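PDB 7DRG: PA0821 from Pseudomonas aeruginosa, which probably serves as the immunity protein (antitoxin) that protects the bacterium against a putative VRR-NUC nuclease effector of its type VI secretion system. Local coordinates for residues Arg120-Leu126 / Asn185-Ser190; Asp192-Pro196 / His313-Arg318; Glu195-Ala199 / Ser307-Gly311. All blocks are in the same frame, centred on the assembly; numbering follows the deposited sequence.

Interaction 1: residues Arg120-Leu126 / Asn185-Ser190; sequences RDAGAWL and NLSPTS
A loop meets the end of a strand in a partly buried, mainly polar contact on the antiparallel sheet: Arg120-Leu126 belongs to the connection between strands 109-114 and 126-131, Asn185-Ser190 to the end of strand 182-186 and the turn after it. The two do not pair as strands; all three hydrogen bonds use a side chain. The backbones come closest at Ala122 and Ser187, with CA atoms 4.3 Å apart. From Asp121 to Gly123 the loop is extended, and the CB of Ala122 points at the strand end, 3.3 Å from Asn185 O. On one flank Asn185, chi1 m, sends ND2 to Gly123 O (2.8 Å), while its OD1 lies 3.7 Å from Leu126 CD2. On the other, Ser187 OG donates to Arg120 O (2.6 Å); chi1 t also lets this OG accept from Ser190 N (3.0 Å), which makes an ST motif of the turn Ser187-Ser190. One hydroxyl thus orders the turn and fastens it to the loop. The Arg120 side chain, t at chi1, chi2 and chi3, runs fully extended along the turn; CG lies 3.6 Å from Thr189 OG1, and NE donates to Ser190 OG (3.0 Å), near the guanidinium plane. Pro188 borders the loop through CD, 3.5 Å from Asp121 O. Around the contact, Arg120 forms a salt bridge with Glu31, Asn185 bonds Arg41 and Ser149, strand 34-46 packs against Ala122 and Asn185, strand 144-151 borders Trp125 and Leu126, and helix 191-204 covers Leu186.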
ATOM      1  N   ARG B 120      -6.564 -23.874  -6.986  1.00 25.76           N
ATOM      2  CA  ARG B 120      -6.856 -22.614  -6.324  1.00 24.74           C
ATOM      3  C   ARG B 120      -5.730 -21.596  -6.477  1.00 27.83           C
ATOM      4  O   ARG B 120      -5.956 -20.401  -6.256  1.00 27.36           O
ATOM      5  CB  ARG B 120      -7.119 -22.893  -4.840  1.00 31.42           C
ATOM      6  CG  ARG B 120      -7.729 -21.761  -4.044  1.00 38.52           C
ATOM      7  CD  ARG B 120      -7.863 -22.194  -2.601  1.00 38.62           C
ATOM      8  NE  ARG B 120      -8.544 -21.200  -1.781  1.00 45.37           N
ATOM      9  CZ  ARG B 120      -8.647 -21.285  -0.462  1.00 46.95           C
ATOM     10  NH1 ARG B 120      -8.104 -22.316   0.173  1.00 48.51           N
ATOM     11  NH2 ARG B 120      -9.281 -20.341   0.220  1.00 52.14           N
ATOM     12  N   ASP B 121      -4.529 -22.040  -6.841  1.00 24.60           N
ATOM     13  CA  ASP B 121      -3.376 -21.151  -6.918  1.00 24.88           C
ATOM     14  C   ASP B 121      -3.429 -20.270  -8.159  1.00 22.64           C
ATOM     15  O   ASP B 121      -3.705 -20.743  -9.266  1.00 22.76           O
ATOM     16  CB  ASP B 121      -2.072 -21.946  -6.964  1.00 22.83           C
ATOM     17  CG  ASP B 121      -1.712 -22.594  -5.646  1.00 32.23           C
ATOM     18  OD1 ASP B 121      -2.208 -22.141  -4.591  1.00 30.23           O
ATOM     19  OD2 ASP B 121      -0.907 -23.553  -5.677  1.00 31.33           O
ATOM     20  N   ALA B 122      -3.113 -18.990  -7.974  1.00 22.03           N
ATOM     21  CA  ALA B 122      -2.724 -18.155  -9.104  1.00 19.06           C
ATOM     22  C   ALA B 122      -1.470 -18.721  -9.752  1.00 21.88           C
ATOM     23  O   ALA B 122      -0.590 -19.255  -9.073  1.00 22.64           O
ATOM     24  CB  ALA B 122      -2.475 -16.717  -8.648  1.00 19.31           C
ATOM     25  N   GLY B 123      -1.403 -18.625 -11.080  1.00 21.66           N
ATOM     26  CA  GLY B 123      -0.245 -19.085 -11.812  1.00 23.89           C
ATOM     27  C   GLY B 123       0.197 -18.036 -12.813  1.00 21.05           C
ATOM     28  O   GLY B 123      -0.586 -17.190 -13.247  1.00 22.32           O
ATOM     29  N   ALA B 124       1.476 -18.112 -13.180  1.00 16.62           N
ATOM     30  CA  ALA B 124       2.071 -17.099 -14.044  1.00 16.72           C
ATOM     31  C   ALA B 124       1.829 -17.348 -15.527  1.00 18.46           C
ATOM     32  O   ALA B 124       1.975 -16.415 -16.319  1.00 18.44           O
ATOM     33  CB  ALA B 124       3.576 -17.003 -13.773  1.00 21.74           C
ATOM     34  N   TRP B 125       1.455 -18.565 -15.916  1.00 17.25           N
ATOM     35  CA  TRP B 125       1.052 -18.873 -17.282  1.00 17.05           C
ATOM     36  C   TRP B 125      -0.469 -18.880 -17.339  1.00 19.17           C
ATOM     37  O   TRP B 125      -1.116 -19.509 -16.495  1.00 21.64           O
ATOM     38  CB  TRP B 125       1.576 -20.238 -17.730  1.00 18.51           C
ATOM     39  CG  TRP B 125       3.071 -20.380 -17.820  1.00 16.65           C
ATOM     40  CD1 TRP B 125       3.911 -20.821 -16.846  1.00 23.07           C
ATOM     41  CD2 TRP B 125       3.888 -20.133 -18.975  1.00 20.84           C
ATOM     42  NE1 TRP B 125       5.206 -20.847 -17.312  1.00 23.58           N
ATOM     43  CE2 TRP B 125       5.217 -20.429 -18.616  1.00 21.41           C
ATOM     44  CE3 TRP B 125       3.624 -19.681 -20.269  1.00 19.70           C
ATOM     45  CZ2 TRP B 125       6.282 -20.285 -19.504  1.00 22.51           C
ATOM     46  CZ3 TRP B 125       4.683 -19.541 -21.156  1.00 23.68           C
ATOM     47  CH2 TRP B 125       5.996 -19.845 -20.765  1.00 25.02           C
ATOM     48  N   LEU B 126      -1.032 -18.186 -18.323  1.00 17.18           N
ATOM     49  CA  LEU B 126      -2.478 -18.036 -18.426  1.00 15.90           C
ATOM     50  C   LEU B 126      -2.880 -17.957 -19.890  1.00 17.39           C
ATOM     51  O   LEU B 126      -2.195 -17.315 -20.691  1.00 16.26           O
ATOM     52  CB  LEU B 126      -2.953 -16.771 -17.705  1.00 18.02           C
ATOM     53  CG  LEU B 126      -4.417 -16.377 -17.912  1.00 20.08           C
ATOM     54  CD1 LEU B 126      -5.296 -17.232 -17.026  1.00 22.87           C
ATOM     55  CD2 LEU B 126      -4.634 -14.888 -17.650  1.00 24.60           C
ATOM     56  N   ASN B 185      -2.008 -12.062 -11.834  1.00 16.48           N
ATOM     57  CA  ASN B 185      -3.046 -13.079 -11.944  1.00 18.80           C
ATOM     58  C   ASN B 185      -3.509 -13.416 -10.538  1.00 20.05           C
ATOM     59  O   ASN B 185      -2.683 -13.604  -9.645  1.00 19.32           O
ATOM     60  CB  ASN B 185      -2.528 -14.338 -12.636  1.00 18.20           C
ATOM     61  CG  ASN B 185      -2.394 -14.170 -14.128  1.00 19.88           C
ATOM     62  OD1 ASN B 185      -3.031 -13.298 -14.724  1.00 19.73           O
ATOM     63  ND2 ASN B 185      -1.587 -15.020 -14.747  1.00 19.00           N
ATOM     64  N   LEU B 186      -4.820 -13.475 -10.333  1.00 17.32           N
ATOM     65  CA  LEU B 186      -5.374 -13.831  -9.033  1.00 18.16           C
ATOM     66  C   LEU B 186      -5.865 -15.274  -9.055  1.00 22.57           C
ATOM     67  O   LEU B 186      -5.981 -15.908 -10.108  1.00 22.73           O
ATOM     68  CB  LEU B 186      -6.515 -12.887  -8.650  1.00 17.67           C
ATOM     69  CG  LEU B 186      -6.181 -11.394  -8.696  1.00 20.52           C
ATOM     70  CD1 LEU B 186      -7.374 -10.581  -8.196  1.00 24.24           C
ATOM     71  CD2 LEU B 186      -4.934 -11.080  -7.881  1.00 20.60           C
ATOM     72  N   SER B 187      -6.150 -15.788  -7.862  1.00 21.04           N
ATOM     73  CA  SER B 187      -6.665 -17.138  -7.728  1.00 20.69           C
ATOM     74  C   SER B 187      -7.907 -17.319  -8.601  1.00 23.50           C
ATOM     75  O   SER B 187      -8.794 -16.455  -8.594  1.00 25.39           O
ATOM     76  CB  SER B 187      -7.004 -17.423  -6.263  1.00 23.06           C
ATOM     77  OG  SER B 187      -7.797 -18.596  -6.169  1.00 25.95           O
ATOM     78  N   PRO B 188      -7.997 -18.405  -9.375  1.00 22.16           N
ATOM     79  CA  PRO B 188      -9.163 -18.580 -10.255  1.00 25.59           C
ATOM     80  C   PRO B 188     -10.474 -18.709  -9.506  1.00 29.57           C
ATOM     81  O   PRO B 188     -11.529 -18.395 -10.068  1.00 31.97           O
ATOM     82  CB  PRO B 188      -8.833 -19.869 -11.022  1.00 31.34           C
ATOM     83  CG  PRO B 188      -7.345 -19.982 -10.952  1.00 33.11           C
ATOM     84  CD  PRO B 188      -6.956 -19.416  -9.617  1.00 25.82           C
ATOM     85  N   THR B 189     -10.441 -19.162  -8.256  1.00 25.08           N
ATOM     86  CA  THR B 189     -11.657 -19.381  -7.486  1.00 28.74           C
ATOM     87  C   THR B 189     -11.809 -18.454  -6.296  1.00 32.88           C
ATOM     88  O   THR B 189     -12.939 -18.204  -5.867  1.00 34.52           O
ATOM     89  CB  THR B 189     -11.718 -20.827  -6.979  1.00 33.37           C
ATOM     90  OG1 THR B 189     -10.520 -21.136  -6.253  1.00 35.86           O
ATOM     91  CG2 THR B 189     -11.863 -21.776  -8.140  1.00 33.18           C
ATOM     92  N   SER B 190     -10.704 -17.952  -5.743  1.00 27.02           N
ATOM     93  CA  SER B 190     -10.733 -17.210  -4.486  1.00 29.29           C
ATOM     94  C   SER B 190     -10.333 -15.750  -4.665  1.00 35.44           C
ATOM     95  O   SER B 190      -9.909 -15.106  -3.700  1.00 29.33           O
ATOM     96  CB  SER B 190      -9.832 -17.879  -3.448  1.00 34.80           C
ATOM     97  OG  SER B 190     -10.252 -19.207  -3.181  1.00 38.22           O
TER

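Interaction 2: residues Asp192-Pro196 / His313-Arg318; sequences DNDEP and HDGELR
Arg318 lays one face of its guanidinium against Pro196 CG, with Arg318 NE 4.1 Å from that atom, and turns its nitrogens to acids on both segments. With chi1 m, chi2 m and chi3 t it reaches the first turn of the helix, kinked where Pro196 N makes no bond to the turn before: Arg318 NH1 makes salt bridges to Glu195 OE1 (2.8 Å) and Asp192 OD1 (3.1 Å), and Arg318 NH2 a weak hydrogen bond to Asp192 O (2.9 Å). Glu316 OE2 accepts from Arg318 NH2 (2.9 Å), completing a four-residue salt-bridge network. The loop turns through Gly315 at positive phi (88°), and Glu316, chi1 p, folds back to hold it, OE2 accepting from His313 N (2.6 Å) and OE1 from Asp314 N (2.8 Å). His313 NE2 donates to Asp192 OD2 (2.7 Å). Pro196 and Leu317 mark the closest backbones, CA to CA 4.9 Å, with a CA-H...O contact from Pro196 CA to Leu317 O (3.2 Å). The contact joins helix 191-204 to the loop before helix 321-328; Leu317 packs on Trp322 of the second subunit.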
ATOM      1  N   ASP B 192     -11.817 -13.002  -4.799  1.00 28.14           N
ATOM      2  CA  ASP B 192     -12.400 -11.995  -3.918  1.00 29.51           C
ATOM      3  C   ASP B 192     -11.555 -11.803  -2.664  1.00 33.21           C
ATOM      4  O   ASP B 192     -11.507 -10.698  -2.111  1.00 33.35           O
ATOM      5  CB  ASP B 192     -13.834 -12.369  -3.544  1.00 27.72           C
ATOM      6  CG  ASP B 192     -14.567 -11.230  -2.864  1.00 39.69           C
ATOM      7  OD1 ASP B 192     -14.772 -10.181  -3.515  1.00 36.23           O
ATOM      8  OD2 ASP B 192     -14.939 -11.385  -1.681  1.00 52.77           O
ATOM      9  N   ASN B 193     -10.877 -12.862  -2.204  1.00 27.55           N
ATOM     10  CA  ASN B 193      -9.936 -12.725  -1.096  1.00 28.73           C
ATOM     11  C   ASN B 193      -8.717 -11.907  -1.479  1.00 23.87           C
ATOM     12  O   ASN B 193      -8.037 -11.362  -0.600  1.00 22.85           O
ATOM     13  CB  ASN B 193      -9.428 -14.091  -0.624  1.00 35.68           C
ATOM     14  CG  ASN B 193     -10.516 -14.964  -0.049  1.00 40.23           C
ATOM     15  OD1 ASN B 193     -11.576 -14.483   0.347  1.00 39.51           O
ATOM     16  ND2 ASN B 193     -10.246 -16.264   0.021  1.00 34.66           N
ATOM     17  N   ASP B 194      -8.413 -11.826  -2.771  1.00 22.72           N
ATOM     18  CA  ASP B 194      -7.110 -11.386  -3.208  1.00 23.07           C
ATOM     19  C   ASP B 194      -7.116 -10.075  -3.973  1.00 17.82           C
ATOM     20  O   ASP B 194      -6.041  -9.502  -4.170  1.00 20.21           O
ATOM     21  CB  ASP B 194      -6.463 -12.503  -4.037  1.00 23.32           C
ATOM     22  CG  ASP B 194      -6.280 -13.767  -3.214  1.00 26.80           C
ATOM     23  OD1 ASP B 194      -5.549 -13.715  -2.202  1.00 27.07           O
ATOM     24  OD2 ASP B 194      -6.914 -14.793  -3.527  1.00 28.75           O
ATOM     25  N   GLU B 195      -8.281  -9.570  -4.378  1.00 21.53           N
ATOM     26  CA  GLU B 195      -8.352  -8.205  -4.891  1.00 19.22           C
ATOM     27  C   GLU B 195      -7.712  -7.180  -3.960  1.00 18.70           C
ATOM     28  O   GLU B 195      -7.085  -6.237  -4.470  1.00 19.48           O
ATOM     29  CB  GLU B 195      -9.809  -7.815  -5.175  1.00 21.02           C
ATOM     30  CG  GLU B 195     -10.438  -8.574  -6.339  1.00 24.43           C
ATOM     31  CD  GLU B 195     -11.835  -8.086  -6.674  1.00 28.38           C
ATOM     32  OE1 GLU B 195     -12.485  -7.480  -5.795  1.00 28.21           O
ATOM     33  OE2 GLU B 195     -12.284  -8.305  -7.823  1.00 33.72           O
ATOM     34  N   PRO B 196      -7.819  -7.282  -2.629  1.00 21.40           N
ATOM     35  CA  PRO B 196      -7.122  -6.293  -1.791  1.00 21.67           C
ATOM     36  C   PRO B 196      -5.619  -6.277  -1.996  1.00 22.00           C
ATOM     37  O   PRO B 196      -5.004  -5.205  -1.902  1.00 21.48           O
ATOM     38  CB  PRO B 196      -7.501  -6.719  -0.365  1.00 20.59           C
ATOM     39  CG  PRO B 196      -8.797  -7.406  -0.517  1.00 22.43           C
ATOM     40  CD  PRO B 196      -8.716  -8.135  -1.824  1.00 21.41           C
ATOM     41  N   HIS B 313     -15.653  -6.035   2.446  1.00 32.07           N
ATOM     42  CA  HIS B 313     -16.449  -6.798   3.403  1.00 39.86           C
ATOM     43  C   HIS B 313     -16.199  -6.371   4.844  1.00 43.08           C
ATOM     44  O   HIS B 313     -17.149  -6.140   5.601  1.00 45.83           O
ATOM     45  CB  HIS B 313     -16.156  -8.295   3.264  1.00 39.38           C
ATOM     46  CG  HIS B 313     -16.445  -8.848   1.905  1.00 48.96           C
ATOM     47  ND1 HIS B 313     -17.667  -8.695   1.286  1.00 52.91           N
ATOM     48  CD2 HIS B 313     -15.677  -9.563   1.050  1.00 52.27           C
ATOM     49  CE1 HIS B 313     -17.637  -9.287   0.106  1.00 53.06           C
ATOM     50  NE2 HIS B 313     -16.440  -9.821  -0.063  1.00 50.85           N
ATOM     51  N   ASP B 314     -14.932  -6.290   5.240  1.00 33.74           N
ATOM     52  CA  ASP B 314     -14.548  -6.053   6.629  1.00 33.95           C
ATOM     53  C   ASP B 314     -13.335  -5.130   6.674  1.00 38.00           C
ATOM     54  O   ASP B 314     -12.337  -5.399   7.343  1.00 54.81           O
ATOM     55  CB  ASP B 314     -14.271  -7.377   7.347  1.00 38.79           C
ATOM     56  CG  ASP B 314     -14.199  -7.229   8.870  1.00 52.57           C
ATOM     57  OD1 ASP B 314     -14.553  -6.151   9.405  1.00 54.68           O
ATOM     58  OD2 ASP B 314     -13.790  -8.211   9.534  1.00 50.98           O
ATOM     59  N   GLY B 315     -13.415  -4.023   5.937  1.00 34.95           N
ATOM     60  CA  GLY B 315     -12.402  -2.995   5.984  1.00 32.99           C
ATOM     61  C   GLY B 315     -11.243  -3.172   5.028  1.00 35.20           C
ATOM     62  O   GLY B 315     -10.304  -2.369   5.068  1.00 38.70           O
ATOM     63  N   GLU B 316     -11.270  -4.188   4.172  1.00 39.38           N
ATOM     64  CA  GLU B 316     -10.137  -4.397   3.287  1.00 37.13           C
ATOM     65  C   GLU B 316     -10.167  -3.408   2.123  1.00 30.68           C
ATOM     66  O   GLU B 316     -11.205  -2.836   1.776  1.00 28.90           O
ATOM     67  CB  GLU B 316     -10.115  -5.830   2.762  1.00 33.68           C
ATOM     68  CG  GLU B 316     -11.181  -6.143   1.737  1.00 33.38           C
ATOM     69  CD  GLU B 316     -12.509  -6.567   2.332  1.00 40.98           C
ATOM     70  OE1 GLU B 316     -12.674  -6.542   3.575  1.00 38.79           O
ATOM     71  OE2 GLU B 316     -13.399  -6.934   1.538  1.00 38.10           O
ATOM     72  N   LEU B 317      -8.994  -3.220   1.519  1.00 26.37           N
ATOM     73  CA  LEU B 317      -8.825  -2.276   0.424  1.00 26.84           C
ATOM     74  C   LEU B 317      -9.471  -2.805  -0.853  1.00 26.96           C
ATOM     75  O   LEU B 317      -9.296  -3.975  -1.209  1.00 30.26           O
ATOM     76  CB  LEU B 317      -7.336  -2.030   0.194  1.00 37.12           C
ATOM     77  CG  LEU B 317      -6.906  -0.665  -0.331  1.00 44.24           C
ATOM     78  CD1 LEU B 317      -7.112   0.385   0.745  1.00 37.10           C
ATOM     79  CD2 LEU B 317      -5.455  -0.706  -0.784  1.00 45.73           C
ATOM     80  N   ARG B 318     -10.233  -1.949  -1.537  1.00 22.55           N
ATOM     81  CA  ARG B 318     -10.846  -2.298  -2.817  1.00 24.15           C
ATOM     82  C   ARG B 318     -10.874  -1.067  -3.708  1.00 26.15           C
ATOM     83  O   ARG B 318     -11.247   0.018  -3.256  1.00 26.80           O
ATOM     84  CB  ARG B 318     -12.283  -2.805  -2.657  1.00 24.01           C
ATOM     85  CG  ARG B 318     -12.478  -3.945  -1.681  1.00 25.86           C
ATOM     86  CD  ARG B 318     -12.291  -5.288  -2.354  1.00 32.71           C
ATOM     87  NE  ARG B 318     -12.612  -6.370  -1.429  1.00 31.48           N
ATOM     88  CZ  ARG B 318     -12.783  -7.637  -1.783  1.00 33.19           C
ATOM     89  NH1 ARG B 318     -12.679  -7.996  -3.057  1.00 30.75           N
ATOM     90  NH2 ARG B 318     -13.070  -8.547  -0.861  1.00 33.19           N
TER

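Interaction 3: residues Glu195-Ala199 / Ser307-Gly311; sequences EPSEA and SLHGG
A histidine ring held over its face and at its edge by one helix is the striking feature here. His309, chi1 m, points from an irregular loop at helical residues Glu195-Ala199. Glu195 CB sits over the His309 ring face in a CH-pi contact, 3.8 Å from the ring centroid and 13° off its normal; at the ring edge His309 NE2 donates to Glu198 OE1 (2.7 Å), and His309 CE1 lies 3.7 Å from Ala199 CB. The two acids come from one face of the helix, three residues apart, but differ in rotamer. Glu198, t at chi1 and chi2, extends to the ring nitrogen. Glu195, m then t, reaches past the ring to the loop backbone, where OE1 accepts from Gly310 N (2.8 Å) and a water bridges its OE2 to Leu308 O, donating to each at 2.8 Å. Glu195 and His309 are the closest residues by CA, 6.5 Å apart, and the extended backbone of His309 and Gly310 carries the loop past the helix. The helix turn itself is closed by Ala199 N to Glu195 O (2.9 Å). His309 ND1 accepts from Leu319 N, so both ring nitrogens are engaged and the ring ties the helix to the chain leading into helix 321-328. Leu308 packs on that helix through Ala324 and Trp327, while Leu186 at the end of strand 182-186 touches Glu195 and Glu198 of helix 191-204.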
ATOM      1  N   GLU B 195      -8.281  -9.570  -4.378  1.00 21.53           N
ATOM      2  CA  GLU B 195      -8.352  -8.205  -4.891  1.00 19.22           C
ATOM      3  C   GLU B 195      -7.712  -7.180  -3.960  1.00 18.70           C
ATOM      4  O   GLU B 195      -7.085  -6.237  -4.470  1.00 19.48           O
ATOM      5  CB  GLU B 195      -9.809  -7.815  -5.175  1.00 21.02           C
ATOM      6  CG  GLU B 195     -10.438  -8.574  -6.339  1.00 24.43           C
ATOM      7  CD  GLU B 195     -11.835  -8.086  -6.674  1.00 28.38           C
ATOM      8  OE1 GLU B 195     -12.485  -7.480  -5.795  1.00 28.21           O
ATOM      9  OE2 GLU B 195     -12.284  -8.305  -7.823  1.00 33.72           O
ATOM     10  N   PRO B 196      -7.819  -7.282  -2.629  1.00 21.40           N
ATOM     11  CA  PRO B 196      -7.122  -6.293  -1.791  1.00 21.67           C
ATOM     12  C   PRO B 196      -5.619  -6.277  -1.996  1.00 22.00           C
ATOM     13  O   PRO B 196      -5.004  -5.205  -1.902  1.00 21.48           O
ATOM     14  CB  PRO B 196      -7.501  -6.719  -0.365  1.00 20.59           C
ATOM     15  CG  PRO B 196      -8.797  -7.406  -0.517  1.00 22.43           C
ATOM     16  CD  PRO B 196      -8.716  -8.135  -1.824  1.00 21.41           C
ATOM     17  N   SER B 197      -5.006  -7.437  -2.253  1.00 21.07           N
ATOM     18  CA  SER B 197      -3.580  -7.465  -2.567  1.00 18.67           C
ATOM     19  C   SER B 197      -3.288  -6.681  -3.837  1.00 20.47           C
ATOM     20  O   SER B 197      -2.313  -5.923  -3.898  1.00 20.60           O
ATOM     21  CB  SER B 197      -3.098  -8.909  -2.712  1.00 21.92           C
ATOM     22  OG  SER B 197      -3.366  -9.667  -1.543  1.00 24.26           O
ATOM     23  N   GLU B 198      -4.128  -6.854  -4.861  1.00 18.99           N
ATOM     24  CA  GLU B 198      -3.968  -6.095  -6.096  1.00 20.95           C
ATOM     25  C   GLU B 198      -4.150  -4.596  -5.858  1.00 22.98           C
ATOM     26  O   GLU B 198      -3.402  -3.775  -6.401  1.00 21.19           O
ATOM     27  CB  GLU B 198      -4.959  -6.619  -7.138  1.00 20.62           C
ATOM     28  CG  GLU B 198      -4.890  -5.918  -8.476  1.00 23.49           C
ATOM     29  CD  GLU B 198      -5.858  -6.516  -9.479  1.00 24.26           C
ATOM     30  OE1 GLU B 198      -7.067  -6.594  -9.183  1.00 25.64           O
ATOM     31  OE2 GLU B 198      -5.404  -6.926 -10.565  1.00 25.42           O
ATOM     32  N   ALA B 199      -5.123  -4.219  -5.023  1.00 22.09           N
ATOM     33  CA  ALA B 199      -5.364  -2.800  -4.766  1.00 22.97           C
ATOM     34  C   ALA B 199      -4.186  -2.161  -4.036  1.00 25.11           C
ATOM     35  O   ALA B 199      -3.797  -1.024  -4.337  1.00 25.25           O
ATOM     36  CB  ALA B 199      -6.654  -2.634  -3.962  1.00 22.55           C
ATOM     37  N   SER B 307     -16.359   0.361 -11.027  1.00 28.28           N
ATOM     38  CA  SER B 307     -15.452  -0.205 -10.040  1.00 25.54           C
ATOM     39  C   SER B 307     -14.576  -1.287 -10.666  1.00 24.01           C
ATOM     40  O   SER B 307     -15.012  -2.039 -11.544  1.00 28.25           O
ATOM     41  CB  SER B 307     -16.246  -0.764  -8.864  1.00 26.95           C
ATOM     42  OG  SER B 307     -16.911   0.298  -8.199  1.00 30.24           O
ATOM     43  N   LEU B 308     -13.317  -1.328 -10.233  1.00 23.64           N
ATOM     44  CA  LEU B 308     -12.388  -2.365 -10.660  1.00 22.58           C
ATOM     45  C   LEU B 308     -12.510  -3.629  -9.826  1.00 23.57           C
ATOM     46  O   LEU B 308     -12.193  -4.720 -10.315  1.00 25.38           O
ATOM     47  CB  LEU B 308     -10.951  -1.841 -10.581  1.00 21.76           C
ATOM     48  CG  LEU B 308     -10.595  -0.840 -11.682  1.00 25.98           C
ATOM     49  CD1 LEU B 308      -9.396  -0.005 -11.284  1.00 26.04           C
ATOM     50  CD2 LEU B 308     -10.333  -1.586 -12.987  1.00 30.07           C
ATOM     51  N   HIS B 309     -12.970  -3.496  -8.583  1.00 22.46           N
ATOM     52  CA  HIS B 309     -13.031  -4.576  -7.610  1.00 21.25           C
ATOM     53  C   HIS B 309     -14.445  -4.700  -7.056  1.00 27.24           C
ATOM     54  O   HIS B 309     -15.291  -3.826  -7.250  1.00 27.07           O
ATOM     55  CB  HIS B 309     -12.045  -4.320  -6.456  1.00 20.57           C
ATOM     56  CG  HIS B 309     -10.611  -4.495  -6.843  1.00 21.26           C
ATOM     57  ND1 HIS B 309      -9.577  -3.854  -6.194  1.00 22.19           N
ATOM     58  CD2 HIS B 309     -10.041  -5.243  -7.817  1.00 19.88           C
ATOM     59  CE1 HIS B 309      -8.430  -4.205  -6.750  1.00 24.52           C
ATOM     60  NE2 HIS B 309      -8.685  -5.052  -7.733  1.00 20.45           N
ATOM     61  N   GLY B 310     -14.695  -5.797  -6.351  1.00 24.83           N
ATOM     62  CA  GLY B 310     -15.916  -5.940  -5.584  1.00 26.58           C
ATOM     63  C   GLY B 310     -15.914  -5.052  -4.349  1.00 31.60           C
ATOM     64  O   GLY B 310     -14.949  -4.354  -4.036  1.00 30.27           O
ATOM     65  N   GLY B 311     -17.034  -5.086  -3.631  1.00 30.70           N
ATOM     66  CA  GLY B 311     -17.164  -4.273  -2.433  1.00 32.74           C
ATOM     67  C   GLY B 311     -16.348  -4.812  -1.270  1.00 33.60           C
ATOM     68  O   GLY B 311     -16.046  -6.001  -1.182  1.00 33.18           O
TER
HETATM   69  O   HOH W   1     -11.403  -7.409 -10.328  1.00 31.24           O

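In the fold
Each contact takes one segment from a short run of chain, strand 182-186 through helix 191-204. Interaction 1 closes before the other two open. Interactions 2 and 3 start from the same helix, share Glu195 and Pro196, and have centres about 6 Å apart; interaction 1 lies about 17 Å and 15 Å, centre to centre, from them. Leu186 of interaction 1 packs on Glu195 and Glu198, and Ser187 on Asp194. Glu195 serves both helix contacts, bonding Arg318 and Gly310. The helix thus packs on the strand end just before it and is tied along its side to loop 307-318, over 100 residues later, within the region assigned to the type VI immunity family.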